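Local structure of GTP cyclohydrolase 1 type 2 homolog (Escherichia coli, Escherichia coli O157:H7, 1NMO) at residues I10-S20 and W96-L106; V165-Q176 and F185-S196. The protein is a toroidal hexamer of the NIF3 family that holds a dinuclear metal site and may take part in degrading radiation-damaged nucleotides. All blocks are in the same frame, centred on the assembly; numbering follows the deposited sequence.

Contact 1 joins the end of helix 3-13 to helix 98-102, while contact 2 pairs strands 165-170 and 189-192; their centres lie about 21 Å apart. They come together at the dinuclear iron site. Asp-101 of contact 1 binds one iron, along with His-63 and Glu-219, and its OD1 packs 3.4 Å from Thr-172 OG1 of contact 2. Thr-172 is hydrogen-bonded to Glu-219, which binds both irons, and its nearest side-chain atom lies about 4 Å from a bound iron. Glu-194, also of contact 2, holds His-215, a ligand of the second iron with His-64. Contact 1 gives a first-shell ligand; contact 2 supplies second-shell residues, consistent with a part in positioning Glu-219 and His-215.

Contact 1: I10-S20 and W96-L106; sequences INEKLNSAAIS and WHLPLDAHPEL. With FE (Fe (III) ion), chain H.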
loop_
_atom_site.group_PDB
_atom_site.type_symbol
_atom_site.label_atom_id
_atom_site.label_comp_id
_atom_site.label_asym_id
_atom_site.label_seq_id
_atom_site.Cartn_x
_atom_site.Cartn_y
_atom_site.Cartn_z
ATOM N N ILE A 10 -23.075 -23.074 36.287
ATOM C CA ILE A 10 -22.652 -21.729 35.890
ATOM C C ILE A 10 -23.682 -20.782 36.395
ATOM O O ILE A 10 -23.371 -19.740 36.942
ATOM C CB ILE A 10 -22.552 -21.530 34.325
ATOM C CG1 ILE A 10 -21.755 -22.642 33.695
ATOM C CG2 ILE A 10 -21.843 -20.233 34.012
ATOM C CD1 ILE A 10 -20.730 -22.964 34.567
ATOM N N ASN A 11 -24.937 -21.167 36.223
ATOM C CA ASN A 11 -26.019 -20.343 36.681
ATOM C C ASN A 11 -25.825 -19.949 38.127
ATOM O O ASN A 11 -25.892 -18.738 38.465
ATOM C CB ASN A 11 -27.265 -21.117 36.515
ATOM C CG ASN A 11 -28.016 -20.729 35.274
ATOM O OD1 ASN A 11 -27.598 -19.852 34.487
ATOM N ND2 ASN A 11 -29.163 -21.371 35.089
ATOM N N GLU A 12 -25.595 -20.919 39.018
ATOM C CA GLU A 12 -25.386 -20.521 40.426
ATOM C C GLU A 12 -24.118 -19.706 40.659
ATOM O O GLU A 12 -24.137 -18.780 41.467
ATOM C CB GLU A 12 -25.430 -21.738 41.379
ATOM C CG GLU A 12 -26.928 -22.102 41.707
ATOM C CD GLU A 12 -27.109 -23.583 42.096
ATOM O OE1 GLU A 12 -26.076 -24.234 42.464
ATOM O OE2 GLU A 12 -28.282 -24.090 42.059
ATOM N N LYS A 13 -23.046 -20.010 39.931
ATOM C CA LYS A 13 -21.790 -19.258 40.098
ATOM C C LYS A 13 -21.945 -17.808 39.645
ATOM O O LYS A 13 -21.521 -16.859 40.314
ATOM C CB LYS A 13 -20.673 -19.959 39.330
ATOM C CG LYS A 13 -19.260 -19.258 39.350
ATOM C CD LYS A 13 -18.680 -18.999 40.761
ATOM C CE LYS A 13 -17.221 -18.513 40.722
ATOM N NZ LYS A 13 -16.514 -18.364 42.142
ATOM N N LEU A 14 -22.604 -17.603 38.528
ATOM C CA LEU A 14 -22.771 -16.244 38.060
ATOM C C LEU A 14 -23.948 -15.567 38.686
ATOM O O LEU A 14 -24.237 -14.425 38.352
ATOM C CB LEU A 14 -22.929 -16.244 36.540
ATOM C CG LEU A 14 -21.778 -16.817 35.723
ATOM C CD1 LEU A 14 -21.963 -16.448 34.260
ATOM C CD2 LEU A 14 -20.453 -16.282 36.204
ATOM N N ASN A 15 -24.636 -16.256 39.598
ATOM C CA ASN A 15 -25.869 -15.686 40.209
ATOM C C ASN A 15 -26.692 -15.112 39.063
ATOM O O ASN A 15 -27.176 -13.987 39.106
ATOM C CB ASN A 15 -25.495 -14.616 41.242
ATOM C CG ASN A 15 -24.688 -15.232 42.415
ATOM O OD1 ASN A 15 -25.207 -16.103 43.162
ATOM N ND2 ASN A 15 -23.407 -14.820 42.559
ATOM N N SER A 16 -26.862 -15.941 38.033
ATOM C CA SER A 16 -27.570 -15.544 36.834
ATOM C C SER A 16 -29.074 -15.279 36.982
ATOM O O SER A 16 -29.591 -14.287 36.494
ATOM C CB SER A 16 -27.328 -16.595 35.754
ATOM O OG SER A 16 -27.968 -16.218 34.535
ATOM N N ALA A 17 -29.783 -16.180 37.637
ATOM C CA ALA A 17 -31.227 -16.012 37.751
ATOM C C ALA A 17 -31.741 -14.629 38.188
ATOM O O ALA A 17 -32.754 -14.121 37.642
ATOM C CB ALA A 17 -31.790 -17.117 38.688
ATOM N N ALA A 18 -31.037 -14.023 39.159
ATOM C CA ALA A 18 -31.421 -12.711 39.709
ATOM C C ALA A 18 -31.335 -11.522 38.753
ATOM O O ALA A 18 -31.997 -10.488 38.985
ATOM C CB ALA A 18 -30.584 -12.407 40.967
ATOM N N ILE A 19 -30.583 -11.679 37.660
ATOM C CA ILE A 19 -30.362 -10.594 36.691
ATOM C C ILE A 19 -31.304 -10.543 35.498
ATOM O O ILE A 19 -31.420 -11.519 34.737
ATOM C CB ILE A 19 -28.891 -10.632 36.218
ATOM C CG1 ILE A 19 -28.005 -10.465 37.447
ATOM C CG2 ILE A 19 -28.557 -9.436 35.329
ATOM C CD1 ILE A 19 -26.678 -11.088 37.352
ATOM N N SER A 20 -31.982 -9.405 35.313
ATOM C CA SER A 20 -32.928 -9.326 34.212
ATOM C C SER A 20 -32.130 -8.982 32.961
ATOM O O SER A 20 -31.361 -8.004 32.950
ATOM C CB SER A 20 -33.995 -8.263 34.470
ATOM O OG SER A 20 -33.582 -7.071 33.799
ATOM N N TRP A 96 -24.294 -16.689 28.423
ATOM C CA TRP A 96 -24.566 -15.882 29.605
ATOM C C TRP A 96 -24.219 -14.441 29.217
ATOM O O TRP A 96 -23.056 -14.113 28.971
ATOM C CB TRP A 96 -23.724 -16.296 30.804
ATOM C CG TRP A 96 -24.346 -17.424 31.540
ATOM C CD1 TRP A 96 -25.293 -17.336 32.510
ATOM C CD2 TRP A 96 -24.174 -18.833 31.277
ATOM N NE1 TRP A 96 -25.731 -18.579 32.866
ATOM C CE2 TRP A 96 -25.064 -19.521 32.129
ATOM C CE3 TRP A 96 -23.344 -19.579 30.400
ATOM C CZ2 TRP A 96 -25.168 -20.903 32.135
ATOM C CZ3 TRP A 96 -23.434 -20.943 30.393
ATOM C CH2 TRP A 96 -24.355 -21.608 31.266
ATOM N N HIS A 97 -25.220 -13.566 29.162
ATOM C CA HIS A 97 -25.008 -12.170 28.793
ATOM C C HIS A 97 -24.703 -11.305 30.049
ATOM O O HIS A 97 -23.604 -11.426 30.594
ATOM C CB HIS A 97 -26.230 -11.663 28.010
ATOM C CG HIS A 97 -26.057 -10.312 27.387
ATOM N ND1 HIS A 97 -26.958 -9.280 27.594
ATOM C CD2 HIS A 97 -25.067 -9.797 26.612
ATOM C CE1 HIS A 97 -26.525 -8.185 26.984
ATOM N NE2 HIS A 97 -25.383 -8.469 26.378
ATOM N N LEU A 98 -25.632 -10.504 30.589
ATOM C CA LEU A 98 -25.218 -9.618 31.702
ATOM C C LEU A 98 -24.504 -10.281 32.870
ATOM O O LEU A 98 -23.488 -9.735 33.426
ATOM C CB LEU A 98 -26.402 -8.744 32.178
ATOM C CG LEU A 98 -26.923 -7.898 30.973
ATOM C CD1 LEU A 98 -28.122 -7.017 31.378
ATOM C CD2 LEU A 98 -25.834 -7.002 30.426
ATOM N N PRO A 99 -24.956 -11.477 33.262
ATOM C CA PRO A 99 -24.228 -12.070 34.394
ATOM C C PRO A 99 -22.744 -12.196 34.101
ATOM O O PRO A 99 -21.876 -12.061 35.013
ATOM C CB PRO A 99 -24.920 -13.428 34.592
ATOM C CG PRO A 99 -26.362 -13.128 34.130
ATOM C CD PRO A 99 -26.081 -12.323 32.850
ATOM N N LEU A 100 -22.399 -12.432 32.837
ATOM C CA LEU A 100 -20.949 -12.590 32.513
ATOM C C LEU A 100 -20.242 -11.229 32.367
ATOM O O LEU A 100 -19.029 -11.161 32.230
ATOM C CB LEU A 100 -20.772 -13.494 31.273
ATOM C CG LEU A 100 -19.360 -14.091 31.038
ATOM C CD1 LEU A 100 -18.865 -14.868 32.268
ATOM C CD2 LEU A 100 -19.537 -15.136 29.929
ATOM N N ASP A 101 -21.000 -10.145 32.377
ATOM C CA ASP A 101 -20.386 -8.810 32.388
ATOM C C ASP A 101 -20.151 -8.402 33.851
ATOM O O ASP A 101 -19.055 -8.000 34.229
ATOM C CB ASP A 101 -21.306 -7.741 31.719
ATOM C CG ASP A 101 -21.284 -7.837 30.219
ATOM O OD1 ASP A 101 -20.154 -7.962 29.691
ATOM O OD2 ASP A 101 -22.358 -7.833 29.561
ATOM N N ALA A 102 -21.209 -8.537 34.666
ATOM C CA ALA A 102 -21.186 -8.143 36.081
ATOM C C ALA A 102 -20.420 -8.978 37.122
ATOM O O ALA A 102 -19.867 -8.414 38.037
ATOM C CB ALA A 102 -22.621 -7.920 36.571
ATOM N N HIS A 103 -20.319 -10.289 37.015
ATOM C CA HIS A 103 -19.588 -11.015 38.093
ATOM C C HIS A 103 -18.265 -10.364 38.605
ATOM O O HIS A 103 -17.300 -10.198 37.862
ATOM C CB HIS A 103 -19.345 -12.472 37.662
ATOM C CG HIS A 103 -19.084 -13.394 38.801
ATOM N ND1 HIS A 103 -17.810 -13.851 39.116
ATOM C CD2 HIS A 103 -19.898 -13.815 39.804
ATOM C CE1 HIS A 103 -17.853 -14.503 40.263
ATOM N NE2 HIS A 103 -19.108 -14.492 40.704
ATOM N N PRO A 104 -18.162 -10.090 39.917
ATOM C CA PRO A 104 -16.925 -9.444 40.391
ATOM C C PRO A 104 -15.586 -10.183 40.182
ATOM O O PRO A 104 -14.490 -9.605 40.276
ATOM C CB PRO A 104 -17.198 -9.208 41.874
ATOM C CG PRO A 104 -18.738 -9.370 42.063
ATOM C CD PRO A 104 -19.011 -10.510 41.053
ATOM N N GLU A 105 -15.649 -11.474 39.934
ATOM C CA GLU A 105 -14.428 -12.220 39.814
ATOM C C GLU A 105 -14.149 -12.578 38.374
ATOM O O GLU A 105 -13.075 -12.314 37.848
ATOM C CB GLU A 105 -14.564 -13.504 40.638
ATOM C CG GLU A 105 -13.533 -14.553 40.249
ATOM C CD GLU A 105 -13.759 -15.922 40.886
ATOM O OE1 GLU A 105 -14.711 -16.093 41.721
ATOM O OE2 GLU A 105 -12.954 -16.837 40.547
ATOM N N LEU A 106 -15.163 -13.156 37.736
ATOM C CA LEU A 106 -15.124 -13.693 36.356
ATOM C C LEU A 106 -15.608 -12.744 35.258
ATOM O O LEU A 106 -15.327 -12.943 34.070
ATOM C CB LEU A 106 -16.024 -14.968 36.341
ATOM C CG LEU A 106 -15.494 -16.397 36.666
ATOM C CD1 LEU A 106 -14.160 -16.432 37.329
ATOM C CD2 LEU A 106 -16.551 -17.170 37.399
HETATM FE FE FE H . -21.365 -7.299 27.398
HETATM O O HOH W 1 -22.811 -12.112 37.732
HETATM O O HOH W 2 -21.765 -5.075 28.125
#
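The end of helix 3-13, closed at Asn-15 by a Schellman motif, and the type I turn Ser-16 to Ile-19 pack against Trp-96 and helix 98-102, the backbones coming nearest at Ser-16 and Pro-99, whose CA atoms are 5.4 Å apart. The Trp-96 indole is gripped at face and edge. Ile-10 CG2, anti to its backbone nitrogen, sits 3.6 Å from the centroid of the six-membered ring, almost on the normal, in a CH-pi contact. At the edge, Trp-96 NE1 donates to Asn-11 OD1 (2.8 Å, 154° at the hydrogen); the oxygen lies in the indole plane, but the amide stands nearly perpendicular to it. Ser-16 OG comes to the same rim, 3.5 Å from Trp-96 CD1. Leu-14 spreads its two methyls, CD1 reaching Trp-96 CG and Leu-100 CD1, CD2 lying near His-103 and Leu-106. Ile-19 CD1 rests on Pro-99 CG. A water donates to both Leu-14 O and Pro-99 O. Lys-13 makes a salt bridge from NZ to Glu-105 OE1 (2.9 Å). Leu-106 N donates to His-103 ND1 close to the ring plane, helping to set the imidazole's rotation. Helix 98-102 carries the iron ligand Asp-101, its OD2 2.4 Å from the metal. Helix 221-233 packs on Ile-10 and Leu-100 through Leu-226, while Trp-96, just after strand 92-95, bonds through its backbone to Val-62 at the end of strand 59-62.

Contact 2: V165-Q176 and F185-S196; sequences VQRVAWCTGGGQ and FGVDAFITGEVS
A beta-alpha-beta unit, strand 165-170, helix 179-185 and strand 189-192, sets its two strands in parallel, their axes 4.7 Å apart at closest approach and 27° from aligned. Ala-169 N donates to Ala-189 O, Ala-169 O accepts from Ile-191 N, and Cys-171 N reaches Ile-191 O. Where the pairing starts, the Asp-188 side chain reaches across to the first strand: its OD2 accepts from Gln-166 N (2.7 Å) through the anti lone pair and from Arg-167 N (3.0 Å) from above the carboxylate plane, while Arg-167 O takes both Asp-188 N and Ala-189 N. Val-168 CG1 meets Ile-191 CD1 (3.9 Å) on one face of the sheet. On the other, Phe-190, its CG anti to the backbone nitrogen (chi1 176°), carries its ring toward the first strand, CE1 3.8 Å from Trp-170 CA, with Gly-175 O in plane at the ring edge. At the C-terminal strand ends, Thr-192 OG1 donates to Cys-171 O, and Gly-173 O accepts from Glu-194 N (3.0 Å). Glu-194 OE2 accepts from Glu-197 N of a neighbouring subunit, beside its bond to His-215. A site at the C-terminal edge of parallel strands joined by a beta-alpha-beta crossover, here the dinuclear iron site, is typical of alpha/beta folds.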
loop_
_atom_site.group_PDB
_atom_site.type_symbol
_atom_site.label_atom_id
_atom_site.label_comp_id
_atom_site.label_asym_id
_atom_site.label_seq_id
_atom_site.Cartn_x
_atom_site.Cartn_y
_atom_site.Cartn_z
ATOM N N VAL A 165 -4.367 10.757 33.974
ATOM C CA VAL A 165 -5.575 9.996 34.235
ATOM C C VAL A 165 -5.334 9.137 35.464
ATOM O O VAL A 165 -4.411 8.293 35.508
ATOM C CB VAL A 165 -5.899 9.030 33.095
ATOM C CG1 VAL A 165 -6.981 8.038 33.532
ATOM C CG2 VAL A 165 -6.359 9.783 31.923
ATOM N N GLN A 166 -6.186 9.304 36.455
ATOM C CA GLN A 166 -6.047 8.472 37.659
ATOM C C GLN A 166 -7.325 7.654 37.916
ATOM O O GLN A 166 -7.272 6.450 38.005
ATOM C CB GLN A 166 -5.731 9.365 38.917
ATOM C CG GLN A 166 -5.952 8.576 40.222
ATOM C CD GLN A 166 -4.989 8.972 41.322
ATOM O OE1 GLN A 166 -4.608 8.144 42.178
ATOM N NE2 GLN A 166 -4.590 10.220 41.316
ATOM N N ARG A 167 -8.461 8.344 38.029
ATOM C CA ARG A 167 -9.759 7.727 38.328
ATOM C C ARG A 167 -10.439 7.433 37.019
ATOM O O ARG A 167 -10.527 8.287 36.144
ATOM C CB ARG A 167 -10.582 8.700 39.232
ATOM C CG ARG A 167 -12.019 8.295 39.515
ATOM C CD ARG A 167 -12.644 9.321 40.535
ATOM N NE ARG A 167 -11.894 9.161 41.783
ATOM C CZ ARG A 167 -12.448 9.065 42.986
ATOM N NH1 ARG A 167 -13.778 9.146 43.105
ATOM N NH2 ARG A 167 -11.666 8.780 44.054
ATOM N N VAL A 168 -10.930 6.220 36.884
ATOM C CA VAL A 168 -11.530 5.739 35.638
ATOM C C VAL A 168 -12.875 5.007 35.832
ATOM O O VAL A 168 -13.191 4.568 36.958
ATOM C CB VAL A 168 -10.533 4.733 35.058
ATOM C CG1 VAL A 168 -11.086 4.104 33.844
ATOM C CG2 VAL A 168 -9.258 5.454 34.725
ATOM N N ALA A 169 -13.732 4.931 34.810
ATOM C CA ALA A 169 -14.913 4.072 35.040
ATOM C C ALA A 169 -15.000 3.347 33.688
ATOM O O ALA A 169 -14.376 3.789 32.723
ATOM C CB ALA A 169 -16.186 4.865 35.367
ATOM N N TRP A 170 -15.754 2.264 33.564
ATOM C CA TRP A 170 -15.728 1.586 32.301
ATOM C C TRP A 170 -16.900 0.682 32.206
ATOM O O TRP A 170 -17.532 0.412 33.232
ATOM C CB TRP A 170 -14.449 0.764 32.224
ATOM C CG TRP A 170 -14.302 -0.335 33.264
ATOM C CD1 TRP A 170 -14.652 -1.640 33.141
ATOM C CD2 TRP A 170 -13.788 -0.189 34.613
ATOM N NE1 TRP A 170 -14.399 -2.326 34.320
ATOM C CE2 TRP A 170 -13.867 -1.463 35.234
ATOM C CE3 TRP A 170 -13.269 0.907 35.356
ATOM C CZ2 TRP A 170 -13.438 -1.683 36.558
ATOM C CZ3 TRP A 170 -12.842 0.699 36.693
ATOM C CH2 TRP A 170 -12.932 -0.580 37.268
ATOM N N CYS A 171 -17.210 0.223 30.998
ATOM C CA CYS A 171 -18.280 -0.769 30.816
ATOM C C CYS A 171 -17.819 -1.473 29.564
ATOM O O CYS A 171 -17.643 -0.794 28.591
ATOM C CB CYS A 171 -19.670 -0.143 30.562
ATOM S SG CYS A 171 -20.939 -1.466 30.351
ATOM N N THR A 172 -17.592 -2.790 29.564
ATOM C CA THR A 172 -17.149 -3.408 28.345
ATOM C C THR A 172 -18.305 -3.484 27.249
ATOM O O THR A 172 -19.474 -3.356 27.544
ATOM C CB THR A 172 -16.679 -4.856 28.585
ATOM O OG1 THR A 172 -17.837 -5.631 28.937
ATOM C CG2 THR A 172 -15.528 -4.948 29.644
ATOM N N GLY A 173 -17.958 -3.647 25.974
ATOM C CA GLY A 173 -19.005 -3.795 24.983
ATOM C C GLY A 173 -19.629 -2.529 24.508
ATOM O O GLY A 173 -18.931 -1.526 24.308
ATOM N N GLY A 174 -20.937 -2.550 24.294
ATOM C CA GLY A 174 -21.579 -1.317 23.850
ATOM C C GLY A 174 -22.031 -0.477 25.042
ATOM O O GLY A 174 -23.240 -0.245 25.184
ATOM N N GLY A 175 -21.089 -0.068 25.918
ATOM C CA GLY A 175 -21.444 0.732 27.075
ATOM C C GLY A 175 -21.290 2.233 26.900
ATOM O O GLY A 175 -21.349 2.965 27.868
ATOM N N GLN A 176 -21.133 2.717 25.667
ATOM C CA GLN A 176 -20.910 4.139 25.443
ATOM C C GLN A 176 -21.948 5.024 26.050
ATOM O O GLN A 176 -21.694 6.195 26.295
ATOM C CB GLN A 176 -21.017 4.571 23.960
ATOM C CG GLN A 176 -20.663 3.682 22.810
ATOM C CD GLN A 176 -21.648 2.571 22.486
ATOM O OE1 GLN A 176 -21.675 1.579 23.210
ATOM N NE2 GLN A 176 -22.431 2.701 21.363
ATOM N N PHE A 185 -20.593 11.287 38.047
ATOM C CA PHE A 185 -19.913 10.675 39.183
ATOM C C PHE A 185 -18.563 11.328 39.467
ATOM O O PHE A 185 -18.230 11.607 40.640
ATOM C CB PHE A 185 -19.739 9.190 38.934
ATOM C CG PHE A 185 -19.175 8.458 40.102
ATOM C CD1 PHE A 185 -20.006 8.057 41.148
ATOM C CD2 PHE A 185 -17.819 8.259 40.192
ATOM C CE1 PHE A 185 -19.477 7.467 42.294
ATOM C CE2 PHE A 185 -17.259 7.682 41.304
ATOM C CZ PHE A 185 -18.084 7.279 42.376
ATOM N N GLY A 186 -17.801 11.602 38.398
ATOM C CA GLY A 186 -16.494 12.245 38.491
ATOM C C GLY A 186 -15.374 11.273 38.160
ATOM O O GLY A 186 -14.902 10.485 39.009
ATOM N N VAL A 187 -14.925 11.259 36.920
ATOM C CA VAL A 187 -13.809 10.374 36.625
ATOM C C VAL A 187 -12.890 11.151 35.687
ATOM O O VAL A 187 -13.297 12.181 35.185
ATOM C CB VAL A 187 -14.301 9.115 35.922
ATOM C CG1 VAL A 187 -15.194 8.301 36.878
ATOM C CG2 VAL A 187 -15.122 9.545 34.612
ATOM N N ASP A 188 -11.669 10.675 35.438
ATOM C CA ASP A 188 -10.831 11.399 34.495
ATOM C C ASP A 188 -11.006 10.671 33.132
ATOM O O ASP A 188 -10.873 11.282 32.053
ATOM C CB ASP A 188 -9.342 11.296 34.865
ATOM C CG ASP A 188 -9.034 11.719 36.288
ATOM O OD1 ASP A 188 -9.688 12.653 36.781
ATOM O OD2 ASP A 188 -8.105 11.143 36.902
ATOM N N ALA A 189 -11.285 9.366 33.158
ATOM C CA ALA A 189 -11.435 8.658 31.879
ATOM C C ALA A 189 -12.569 7.638 31.940
ATOM O O ALA A 189 -12.926 7.154 33.056
ATOM C CB ALA A 189 -10.153 8.002 31.528
ATOM N N PHE A 190 -13.175 7.361 30.777
ATOM C CA PHE A 190 -14.276 6.343 30.665
ATOM C C PHE A 190 -13.854 5.498 29.512
ATOM O O PHE A 190 -13.466 6.035 28.457
ATOM C CB PHE A 190 -15.660 6.970 30.373
ATOM C CG PHE A 190 -16.747 5.953 30.174
ATOM C CD1 PHE A 190 -17.137 5.101 31.205
ATOM C CD2 PHE A 190 -17.411 5.837 28.929
ATOM C CE1 PHE A 190 -18.178 4.136 31.037
ATOM C CE2 PHE A 190 -18.429 4.906 28.743
ATOM C CZ PHE A 190 -18.829 4.032 29.816
ATOM N N ILE A 191 -13.900 4.178 29.690
ATOM C CA ILE A 191 -13.473 3.211 28.679
ATOM C C ILE A 191 -14.602 2.278 28.325
ATOM O O ILE A 191 -15.237 1.733 29.246
ATOM C CB ILE A 191 -12.357 2.274 29.244
ATOM C CG1 ILE A 191 -11.251 3.104 29.806
ATOM C CG2 ILE A 191 -11.769 1.316 28.124
ATOM C CD1 ILE A 191 -10.236 2.271 30.498
ATOM N N THR A 192 -14.926 2.055 27.051
ATOM C CA THR A 192 -15.999 1.064 26.874
ATOM C C THR A 192 -15.631 0.362 25.598
ATOM O O THR A 192 -14.471 0.405 25.229
ATOM C CB THR A 192 -17.344 1.713 26.810
ATOM O OG1 THR A 192 -18.333 0.687 26.638
ATOM C CG2 THR A 192 -17.434 2.674 25.614
ATOM N N GLY A 193 -16.555 -0.279 24.894
ATOM C CA GLY A 193 -16.102 -0.949 23.663
ATOM C C GLY A 193 -16.390 -0.178 22.371
ATOM O O GLY A 193 -15.545 0.014 21.517
ATOM N N GLU A 194 -17.621 0.276 22.238
ATOM C CA GLU A 194 -18.040 0.977 21.037
ATOM C C GLU A 194 -18.171 2.471 21.289
ATOM O O GLU A 194 -18.027 2.945 22.429
ATOM C CB GLU A 194 -19.385 0.427 20.593
ATOM C CG GLU A 194 -19.518 -1.030 20.654
ATOM C CD GLU A 194 -20.694 -1.487 19.803
ATOM O OE1 GLU A 194 -21.409 -0.564 19.338
ATOM O OE2 GLU A 194 -20.917 -2.741 19.588
ATOM N N VAL A 195 -18.455 3.205 20.208
ATOM C CA VAL A 195 -18.616 4.642 20.254
ATOM C C VAL A 195 -19.784 5.056 19.331
ATOM O O VAL A 195 -20.015 4.426 18.276
ATOM C CB VAL A 195 -17.297 5.366 19.820
ATOM C CG1 VAL A 195 -17.051 5.198 18.313
ATOM C CG2 VAL A 195 -17.330 6.864 20.171
ATOM N N SER A 196 -20.559 6.066 19.753
ATOM C CA SER A 196 -21.589 6.583 18.875
ATOM C C SER A 196 -21.321 8.074 18.620
ATOM O O SER A 196 -20.378 8.724 19.200
ATOM C CB SER A 196 -22.988 6.376 19.439
ATOM O OG SER A 196 -23.244 4.977 19.510
#